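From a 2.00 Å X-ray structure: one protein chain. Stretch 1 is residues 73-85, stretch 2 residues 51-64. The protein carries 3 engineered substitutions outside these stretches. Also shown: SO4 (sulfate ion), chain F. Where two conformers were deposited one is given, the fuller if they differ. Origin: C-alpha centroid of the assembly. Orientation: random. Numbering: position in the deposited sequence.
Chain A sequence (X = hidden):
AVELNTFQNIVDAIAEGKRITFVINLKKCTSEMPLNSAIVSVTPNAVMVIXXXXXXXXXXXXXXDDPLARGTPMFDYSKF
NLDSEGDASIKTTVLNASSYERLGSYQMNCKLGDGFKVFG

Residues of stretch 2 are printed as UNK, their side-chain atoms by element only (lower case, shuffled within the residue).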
ATOM      1  N   PRO A  73      -6.752  -6.229  18.343  1.00 36.18           N
ATOM      2  CA  PRO A  73      -5.899  -5.736  17.246  1.00 35.98           C
ATOM      3  C   PRO A  73      -4.535  -6.445  17.155  1.00 31.94           C
ATOM      4  O   PRO A  73      -3.757  -6.466  18.131  1.00 32.76           O
ATOM      5  CB  PRO A  73      -5.764  -4.249  17.559  1.00 35.22           C
ATOM      6  CG  PRO A  73      -6.985  -3.937  18.338  1.00 37.89           C
ATOM      7  CD  PRO A  73      -7.103  -5.125  19.249  1.00 37.54           C
HETATM    8  N   MSE A  74      -4.278  -7.076  16.001  1.00 28.66           N
HETATM    9  CA  MSE A  74      -3.085  -7.881  15.788  0.50 29.26           C
HETATM   10  C   MSE A  74      -2.523  -7.648  14.421  1.00 27.26           C
HETATM   11  O   MSE A  74      -3.220  -7.190  13.515  1.00 26.17           O
HETATM   12  CB  MSE A  74      -3.455  -9.349  15.887  0.50 32.05           C
HETATM   13  CG  MSE A  74      -3.583  -9.787  17.333  0.50 36.23           C
HETATM   14 SE   MSE A  74      -4.197 -11.638  17.227  0.50 39.27          SE
HETATM   15  CE  MSE A  74      -6.004 -11.152  16.602  0.50 41.11           C
ATOM     16  N   PHE A  75      -1.241  -7.945  14.256  1.00 25.26           N
ATOM     17  CA  PHE A  75      -0.638  -7.999  12.893  1.00 23.98           C
ATOM     18  C   PHE A  75      -0.305  -9.450  12.646  1.00 24.95           C
ATOM     19  O   PHE A  75       0.314 -10.090  13.499  1.00 25.51           O
ATOM     20  CB  PHE A  75       0.636  -7.204  12.775  1.00 22.46           C
ATOM     21  CG  PHE A  75       0.442  -5.717  12.866  1.00 21.92           C
ATOM     22  CD1 PHE A  75      -0.211  -5.027  11.852  1.00 21.19           C
ATOM     23  CD2 PHE A  75       0.966  -5.005  13.925  1.00 21.94           C
ATOM     24  CE1 PHE A  75      -0.370  -3.648  11.925  1.00 21.76           C
ATOM     25  CE2 PHE A  75       0.822  -3.633  14.004  1.00 21.61           C
ATOM     26  CZ  PHE A  75       0.148  -2.953  12.997  1.00 21.73           C
ATOM     27  N   ASP A  76      -0.731  -9.951  11.488  1.00 23.88           N
ATOM     28  CA  ASP A  76      -0.247 -11.212  10.961  1.00 25.40           C
ATOM     29  C   ASP A  76       0.846 -10.847  10.011  1.00 23.11           C
ATOM     30  O   ASP A  76       0.577 -10.376   8.908  1.00 23.01           O
ATOM     31  CB  ASP A  76      -1.347 -11.958  10.211  1.00 27.83           C
ATOM     32  CG  ASP A  76      -2.328 -12.616  11.119  1.00 33.66           C
ATOM     33  OD1 ASP A  76      -2.158 -12.615  12.367  1.00 39.00           O
ATOM     34  OD2 ASP A  76      -3.306 -13.135  10.555  1.00 42.16           O
ATOM     35  N   TYR A  77       2.072 -11.073  10.435  1.00 20.76           N
ATOM     36  CA  TYR A  77       3.226 -10.866   9.608  1.00 21.65           C
ATOM     37  C   TYR A  77       3.620 -12.166   8.890  1.00 22.23           C
ATOM     38  O   TYR A  77       3.995 -13.174   9.537  1.00 20.98           O
ATOM     39  CB  TYR A  77       4.380 -10.372  10.465  1.00 22.16           C
ATOM     40  CG  TYR A  77       5.693 -10.276   9.742  1.00 23.88           C
ATOM     41  CD1 TYR A  77       5.940  -9.244   8.853  1.00 25.37           C
ATOM     42  CD2 TYR A  77       6.693 -11.226   9.930  1.00 24.87           C
ATOM     43  CE1 TYR A  77       7.163  -9.132   8.201  1.00 27.53           C
ATOM     44  CE2 TYR A  77       7.905 -11.136   9.258  1.00 27.14           C
ATOM     45  CZ  TYR A  77       8.133 -10.086   8.390  1.00 27.34           C
ATOM     46  OH  TYR A  77       9.311  -9.978   7.717  1.00 29.81           O
ATOM     47  N   SER A  78       3.572 -12.130   7.563  1.00 22.04           N
ATOM     48  CA  SER A  78       3.917 -13.260   6.735  1.00 22.17           C
ATOM     49  C   SER A  78       5.201 -12.987   5.989  1.00 23.68           C
ATOM     50  O   SER A  78       5.322 -11.966   5.333  1.00 23.08           O
ATOM     51  CB  SER A  78       2.799 -13.522   5.764  1.00 24.51           C
ATOM     52  OG  SER A  78       1.659 -13.916   6.489  1.00 26.15           O
ATOM     53  N   LYS A  79       6.154 -13.916   6.119  1.00 23.92           N
ATOM     54  CA  LYS A  79       7.416 -13.914   5.397  1.00 25.18           C
ATOM     55  C   LYS A  79       7.394 -15.022   4.313  1.00 24.86           C
ATOM     56  O   LYS A  79       7.145 -16.179   4.610  1.00 24.06           O
ATOM     57  CB  LYS A  79       8.533 -14.123   6.419  1.00 27.38           C
ATOM     58  CG  LYS A  79       9.931 -14.314   5.859  1.00 29.64           C
ATOM     59  CD  LYS A  79      10.457 -13.041   5.261  1.00 32.81           C
ATOM     60  CE  LYS A  79      11.889 -13.262   4.791  1.00 38.62           C
ATOM     61  NZ  LYS A  79      12.351 -12.118   3.987  1.00 44.15           N
ATOM     62  N   PHE A  80       7.567 -14.621   3.062  1.00 24.53           N
ATOM     63  CA  PHE A  80       7.458 -15.510   1.901  1.00 26.43           C
ATOM     64  C   PHE A  80       8.869 -15.763   1.420  1.00 26.51           C
ATOM     65  O   PHE A  80       9.652 -14.823   1.299  1.00 25.94           O
ATOM     66  CB  PHE A  80       6.691 -14.822   0.772  1.00 28.15           C
ATOM     67  CG  PHE A  80       5.277 -14.480   1.115  1.00 31.11           C
ATOM     68  CD1 PHE A  80       4.258 -15.368   0.845  1.00 33.17           C
ATOM     69  CD2 PHE A  80       4.957 -13.265   1.708  1.00 34.22           C
ATOM     70  CE1 PHE A  80       2.946 -15.064   1.159  1.00 34.03           C
ATOM     71  CE2 PHE A  80       3.644 -12.956   2.014  1.00 34.03           C
ATOM     72  CZ  PHE A  80       2.638 -13.864   1.740  1.00 34.30           C
ATOM     73  N   ASN A  81       9.197 -17.027   1.199  1.00 26.11           N
ATOM     74  CA  ASN A  81      10.491 -17.443   0.708  0.51 27.51           C
ATOM     75  C   ASN A  81      10.288 -18.474  -0.407  1.00 27.72           C
ATOM     76  O   ASN A  81       9.474 -19.377  -0.260  1.00 32.11           O
ATOM     77  CB  ASN A  81      11.260 -18.049   1.864  0.51 29.82           C
ATOM     78  CG  ASN A  81      12.752 -18.036   1.642  0.51 30.99           C
ATOM     79  OD1 ASN A  81      13.264 -18.627   0.697  0.51 34.04           O
ATOM     80  ND2 ASN A  81      13.455 -17.358   2.512  0.51 32.09           N
ATOM     81  N   LEU A  82      11.003 -18.327  -1.503  1.00 26.17           N
ATOM     82  CA  LEU A  82      10.923 -19.246  -2.628  1.00 25.14           C
ATOM     83  C   LEU A  82      12.327 -19.510  -3.067  1.00 28.42           C
ATOM     84  O   LEU A  82      13.076 -18.560  -3.372  1.00 27.43           O
ATOM     85  CB  LEU A  82      10.195 -18.603  -3.782  1.00 24.65           C
ATOM     86  CG  LEU A  82      10.271 -19.327  -5.107  1.00 24.53           C
ATOM     87  CD1 LEU A  82       9.528 -20.655  -4.996  1.00 23.31           C
ATOM     88  CD2 LEU A  82       9.698 -18.455  -6.217  1.00 25.51           C
ATOM     89  N   ASP A  83      12.704 -20.779  -3.140  1.00 28.14           N
ATOM     90  CA  ASP A  83      14.057 -21.073  -3.584  1.00 30.92           C
ATOM     91  C   ASP A  83      14.098 -21.455  -5.054  1.00 29.56           C
ATOM     92  O   ASP A  83      13.057 -21.678  -5.684  1.00 30.27           O
ATOM     93  CB  ASP A  83      14.733 -22.089  -2.653  1.00 32.22           C
ATOM     94  CG  ASP A  83      14.183 -23.503  -2.803  1.00 35.45           C
ATOM     95  OD1 ASP A  83      13.630 -23.881  -3.866  1.00 38.23           O
ATOM     96  OD2 ASP A  83      14.342 -24.263  -1.835  1.00 39.84           O
ATOM     97  N   SER A  84      15.307 -21.519  -5.602  1.00 29.52           N
ATOM     98  CA  SER A  84      15.475 -21.830  -7.028  1.00 31.60           C
ATOM     99  C   SER A  84      15.000 -23.242  -7.431  1.00 31.66           C
ATOM    100  O   SER A  84      14.794 -23.507  -8.609  1.00 32.15           O
ATOM    101  CB  SER A  84      16.919 -21.647  -7.461  1.00 32.77           C
ATOM    102  OG  SER A  84      17.735 -22.558  -6.783  1.00 37.07           O
ATOM    103  N   GLU A  85      14.824 -24.135  -6.469  1.00 33.28           N
ATOM    104  CA  GLU A  85      14.263 -25.464  -6.761  1.00 37.01           C
ATOM    105  C   GLU A  85      12.720 -25.467  -6.807  1.00 34.73           C
ATOM    106  O   GLU A  85      12.113 -26.488  -7.112  1.00 35.81           O
ATOM    107  CB  GLU A  85      14.781 -26.488  -5.741  1.00 40.28           C
ATOM    108  CG  GLU A  85      16.313 -26.683  -5.747  1.00 46.83           C
ATOM    109  CD  GLU A  85      16.852 -27.273  -4.431  1.00 56.21           C
ATOM    110  OE1 GLU A  85      16.496 -26.736  -3.341  1.00 62.09           O
ATOM    111  OE2 GLU A  85      17.617 -28.287  -4.478  1.00 62.22           O
ATOM    112  N   UNK A  51      21.051 -13.477  -4.004  1.00 35.34           N
ATOM    113  CA  UNK A  51      21.972 -14.269  -4.821  1.00 40.10           C
ATOM    114  C   UNK A  51      21.206 -14.443  -6.111  1.00 43.76           C
ATOM    115  O   UNK A  51      20.467 -13.544  -6.519  1.00 52.70           O
ATOM    116  N   UNK A  52      21.325 -15.590  -6.741  1.00 48.79           N
ATOM    117  CA  UNK A  52      20.361 -15.932  -7.777  1.00 52.67           C
ATOM    118  C   UNK A  52      19.567 -17.145  -7.302  1.00 45.91           C
ATOM    119  O   UNK A  52      19.073 -17.920  -8.108  1.00 45.29           O
ATOM    120  c   UNK A  52      20.204 -15.702 -10.309  1.00 66.93           C
ATOM    121  o   UNK A  52      19.930 -14.482 -10.422  1.00 66.82           O
ATOM    122  c   UNK A  52      21.060 -16.162  -9.127  1.00 60.02           C
ATOM    123  o   UNK A  52      19.792 -16.559 -11.117  1.00 74.59           O
ATOM    124  N   UNK A  53      19.418 -17.285  -5.986  1.00 38.60           N
ATOM    125  CA  UNK A  53      18.936 -18.534  -5.418  1.00 36.86           C
ATOM    126  C   UNK A  53      17.625 -18.476  -4.630  1.00 34.38           C
ATOM    127  O   UNK A  53      17.018 -19.522  -4.376  1.00 30.72           O
ATOM    128  o   UNK A  53      20.033 -18.506  -3.246  1.00 41.65           O
ATOM    129  c   UNK A  53      20.025 -19.112  -4.527  1.00 39.98           C
ATOM    130  N   UNK A  54      17.214 -17.279  -4.206  1.00 30.08           N
ATOM    131  CA  UNK A  54      16.047 -17.114  -3.342  1.00 31.79           C
ATOM    132  C   UNK A  54      15.321 -15.834  -3.697  1.00 27.85           C
ATOM    133  O   UNK A  54      15.970 -14.821  -3.983  1.00 26.05           O
ATOM    134  n   UNK A  54      17.721 -17.195   0.773  1.00 57.21           N
ATOM    135  c   UNK A  54      16.643 -18.130   0.402  1.00 51.06           C
ATOM    136  c   UNK A  54      17.655 -16.223   1.699  1.00 61.44           C
ATOM    137  c   UNK A  54      16.399 -18.313  -1.097  1.00 44.62           C
ATOM    138  n   UNK A  54      18.737 -15.485   1.948  1.00 60.69           N
ATOM    139  c   UNK A  54      16.481 -17.025  -1.863  1.00 36.34           C
ATOM    140  n   UNK A  54      16.543 -15.962   2.387  1.00 63.70           N
ATOM    141  N   UNK A  55      13.985 -15.888  -3.649  1.00 26.16           N
ATOM    142  CA  UNK A  55      13.126 -14.712  -3.711  1.00 23.46           C
ATOM    143  C   UNK A  55      12.421 -14.578  -2.385  1.00 24.05           C
ATOM    144  O   UNK A  55      11.832 -15.562  -1.871  1.00 23.56           O
ATOM    145  c   UNK A  55      11.022 -13.742  -4.742  1.00 25.61           C
ATOM    146  c   UNK A  55      12.693 -14.922  -6.163  1.00 25.16           C
ATOM    147  c   UNK A  55      12.054 -14.867  -4.794  1.00 25.07           C
ATOM    148  N   UNK A  56      12.435 -13.359  -1.826  1.00 22.75           N
ATOM    149  CA  UNK A  56      11.785 -13.136  -0.550  1.00 23.47           C
ATOM    150  C   UNK A  56      10.955 -11.890  -0.548  1.00 21.27           C
ATOM    151  O   UNK A  56      11.208 -10.949  -1.285  1.00 21.89           O
ATOM    152  o   UNK A  56      13.580 -11.855   0.466  1.00 28.13           O
ATOM    153  c   UNK A  56      12.790 -13.039   0.616  1.00 26.00           C
ATOM    154  c   UNK A  56      13.704 -14.215   0.631  1.00 27.80           C
ATOM    155  N   UNK A  57       9.927 -11.916   0.270  1.00 20.66           N
ATOM    156  CA  UNK A  57       9.040 -10.761   0.437  1.00 20.84           C
ATOM    157  C   UNK A  57       8.294 -10.944   1.703  1.00 20.03           C
ATOM    158  O   UNK A  57       8.319 -12.012   2.266  1.00 22.71           O
ATOM    159  c   UNK A  57       8.058 -10.643  -0.715  1.00 20.79           C
ATOM    160  N   UNK A  58       7.634  -9.900   2.158  1.00 20.18           N
ATOM    161  CA  UNK A  58       6.808 -10.008   3.382  1.00 21.57           C
ATOM    162  C   UNK A  58       5.625  -9.069   3.360  1.00 21.89           C
ATOM    163  O   UNK A  58       5.569  -8.136   2.532  1.00 22.69           O
ATOM    164  c   UNK A  58       7.673  -9.727   4.618  1.00 22.36           C
ATOM    165  o   UNK A  58       8.111  -8.374   4.691  1.00 23.96           O
ATOM    166  N   UNK A  59       4.677  -9.312   4.261  1.00 21.10           N
ATOM    167  CA  UNK A  59       3.452  -8.500   4.355  1.00 22.72           C
ATOM    168  C   UNK A  59       3.031  -8.478   5.810  1.00 21.98           C
ATOM    169  O   UNK A  59       2.933  -9.525   6.447  1.00 22.33           O
ATOM    170  c   UNK A  59       0.982  -8.247   3.579  1.00 27.33           C
ATOM    171  o   UNK A  59      -0.052  -8.725   4.050  1.00 27.85           O
ATOM    172  c   UNK A  59       2.289  -9.064   3.467  1.00 24.56           C
ATOM    173  o   UNK A  59       0.938  -7.076   3.208  1.00 29.95           O
ATOM    174  N   UNK A  60       2.844  -7.288   6.341  1.00 21.22           N
ATOM    175  CA  UNK A  60       2.343  -7.087   7.694  1.00 22.45           C
ATOM    176  C   UNK A  60       0.869  -6.757   7.549  1.00 24.46           C
ATOM    177  O   UNK A  60       0.497  -5.665   7.078  1.00 23.61           O
ATOM    178  c   UNK A  60       3.064  -5.940   8.378  1.00 23.89           C
ATOM    179  n   UNK A  60       3.138  -1.908  11.696  1.00 24.63           N
ATOM    180  c   UNK A  60       3.194  -4.519  10.459  1.00 24.14           C
ATOM    181  c   UNK A  60       2.557  -5.707   9.803  1.00 24.64           C
ATOM    182  n   UNK A  60       2.741  -3.276   9.849  1.00 24.75           N
ATOM    183  c   UNK A  60       2.765  -2.079  10.435  1.00 25.68           C
ATOM    184  n   UNK A  60       2.342  -1.036   9.764  1.00 28.36           N
ATOM    185  N   UNK A  61       0.035  -7.717   7.915  1.00 23.72           N
ATOM    186  CA  UNK A  61      -1.374  -7.574   7.753  1.00 24.36           C
ATOM    187  C   UNK A  61      -2.145  -7.331   9.052  1.00 23.22           C
ATOM    188  O   UNK A  61      -2.228  -8.238   9.899  1.00 22.58           O
ATOM    189  n   UNK A  61      -5.479  -9.011   6.699  1.00 33.01           N
ATOM    190  c   UNK A  61      -1.865  -8.821   7.091  1.00 25.34           C
ATOM    191  n   UNK A  61      -3.824  -8.007   5.786  1.00 32.42           N
ATOM    192  c   UNK A  61      -4.348  -9.419   7.363  1.00 31.44           C
ATOM    193  c   UNK A  61      -5.134  -8.170   5.740  1.00 33.14           C
ATOM    194  c   UNK A  61      -3.305  -8.783   6.794  1.00 27.77           C
ATOM    195  N   UNK A  62      -2.812  -6.179   9.152  1.00 21.50           N
ATOM    196  CA  UNK A  62      -3.596  -5.867  10.344  1.00 23.46           C
ATOM    197  C   UNK A  62      -4.924  -6.632  10.335  1.00 24.82           C
ATOM    198  O   UNK A  62      -5.563  -6.757   9.284  1.00 24.62           O
ATOM    199  c   UNK A  62      -6.685  -3.516  12.797  1.00 25.77           C
ATOM    200  c   UNK A  62      -6.014  -3.913  11.670  1.00 25.05           C
ATOM    201  c   UNK A  62      -4.579  -3.293  13.972  1.00 27.02           C
ATOM    202  c   UNK A  62      -4.626  -4.012  11.673  1.00 24.74           C
ATOM    203  c   UNK A  62      -3.894  -4.398  10.439  1.00 24.36           C
ATOM    204  c   UNK A  62      -3.921  -3.700  12.836  1.00 25.38           C
ATOM    205  c   UNK A  62      -5.969  -3.209  13.955  1.00 27.62           C
ATOM    206  N   UNK A  63      -5.320  -7.142  11.493  1.00 25.21           N
ATOM    207  CA  UNK A  63      -6.554  -7.946  11.608  1.00 27.53           C
ATOM    208  C   UNK A  63      -7.144  -7.842  13.015  1.00 30.94           C
ATOM    209  O   UNK A  63      -6.466  -7.512  13.977  1.00 27.60           O
ATOM    210  c   UNK A  63      -6.320  -9.429  11.174  1.00 30.41           C
ATOM    211  c   UNK A  63      -5.415 -10.188  12.126  1.00 31.08           C
ATOM    212  o   UNK A  63      -7.560 -10.140  11.016  1.00 29.58           O
ATOM    213  N   UNK A  64      -8.457  -8.057  13.088  1.00 35.53           N
ATOM    214  CA  UNK A  64      -9.136  -8.384  14.325  1.00 41.45           C
ATOM    215  C   UNK A  64      -9.621  -9.833  14.311  1.00 45.47           C
ATOM    216  O   UNK A  64     -10.276 -10.239  15.245  1.00 51.30           O
ATOM    217  c   UNK A  64     -10.347  -7.458  14.530  1.00 41.76           C
ATOM    218  c   UNK A  64     -10.121  -5.963  14.507  1.00 40.03           C
ATOM    219  c   UNK A  64     -11.419  -5.218  14.811  1.00 40.85           C
ATOM    220  c   UNK A  64      -9.073  -5.579  15.511  1.00 41.70           C
TER
HETATM  221  S   SO4 F 201       1.602   1.617  12.031  1.00 28.23           S
HETATM  222  O1  SO4 F 201       1.334   1.365  10.597  1.00 22.88           O
HETATM  223  O2  SO4 F 201       1.497   3.067  12.304  1.00 31.55           O
HETATM  224  O3  SO4 F 201       2.965   1.149  12.367  1.00 29.82           O
HETATM  225  O4  SO4 F 201       0.612   0.887  12.854  1.00 31.08           O
HETATM  226  O   HOH W   1      10.843  -8.281   5.878  1.00 37.64           O

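Position 51 has no side-chain atoms and a phi of 63°, a backbone shape that favours glycine: Gly51, which touches nothing on stretch 1. Position 52 carries two carbons, the second bearing two oxygens. This carboxylate stays 6.9 Å or more from stretch 1, exposed where a charge can be solvated; only the backbone comes near, its O 4.4 Å from Ser84 CB. The residue is Asp52.

Position 53 has one carbon and one oxygen, exposed and making no close contact with stretch 1, while its backbone O accepts a hydrogen bond from Ser84 N at 2.9 Å. A small polar side chain suits this open place: Ser53. Position 54 shows three carbons, a nitrogen, then a carbon with two more nitrogens. The chain sets out beside Asp83 and its planar end reaches Asn81, a span that suits Arg54, whose CG lies 4.4 Å from Asp83 CB.

At position 55 one carbon carries two others, and CB lies 4.3 Å from Leu82 CB. The buried, branched hydrocarbon is Val55, whose shape favours a strand. Position 56 has a carbon bearing one oxygen and one carbon, with CB 3.5 Å from Lys79 NZ; beta-branched and at home in a strand, it is Thr56. Position 57 has a single carbon, buried on the sheet face that also holds Phe80, its pair: the compact Ala57.

Position 58 has one carbon and one oxygen, with CB 3.5 Å from Tyr77 OH. It is Ser58, and its OG shares a water with that hydroxyl: the water lies 3.0 Å from Ser58 OG and donates to Tyr77 OH at 2.9 Å. Position 59 ends in a second carbon with two oxygens, and its CB approaches the edge of the Phe80 ring, 4.4 Å from Phe80 CE2. This is Asp59, partly exposed, with OD1 hydrogen-bonded elsewhere in the structure.

Position 60 repeats the pattern of position 54, and its planar end lies flat on the Phe75 ring, planes at 11°. It is Arg60, whose CD sits 3.8 Å from the ring centroid. The positive charge also suits the sulfate: Arg60 NH2 donates to SO4 O1 at 2.7 Å and Arg60 NH1 to SO4 O3 at 3.1 Å.

Position 61 has a carbon and a five-membered ring of three carbons and two nitrogens; its CB lies 4.5 Å from Asp76 CB. A polar ring is at ease on this partly exposed spot: His61. Position 62 has a carbon and a six-carbon ring, its edge toward the face of Phe75. Apolar surface meets apolar surface in Phe62, whose CZ packs 3.8 Å from Pro73 CB.

Position 63 has a carbon bearing one oxygen and one carbon, the latter 4.3 Å from Met74 CB: Thr63, beta-branched like Thr56. Position 64 has four carbons, forked at the second, packing hydrocarbon against Pro73. It is Leu64, with CD2 3.9 Å from Pro73 CG.

The contact is an antiparallel strand pair. Reciprocal backbone hydrogen bonds join Met74 to Thr63, Asp76 to His61, Ser78 to Asp59, Phe80 to Ala57 and Leu82 to Val55, so the backbone ladder holds the strands in this register. Alternation sends Phe75, Tyr77, Arg60 and Phe62 to one face, where the stack and aromatic pair form, and Phe80, Leu82, Val55 and Ala57 to the other.

Stretch 2 (51-64) GDSRVTASDRHFTL
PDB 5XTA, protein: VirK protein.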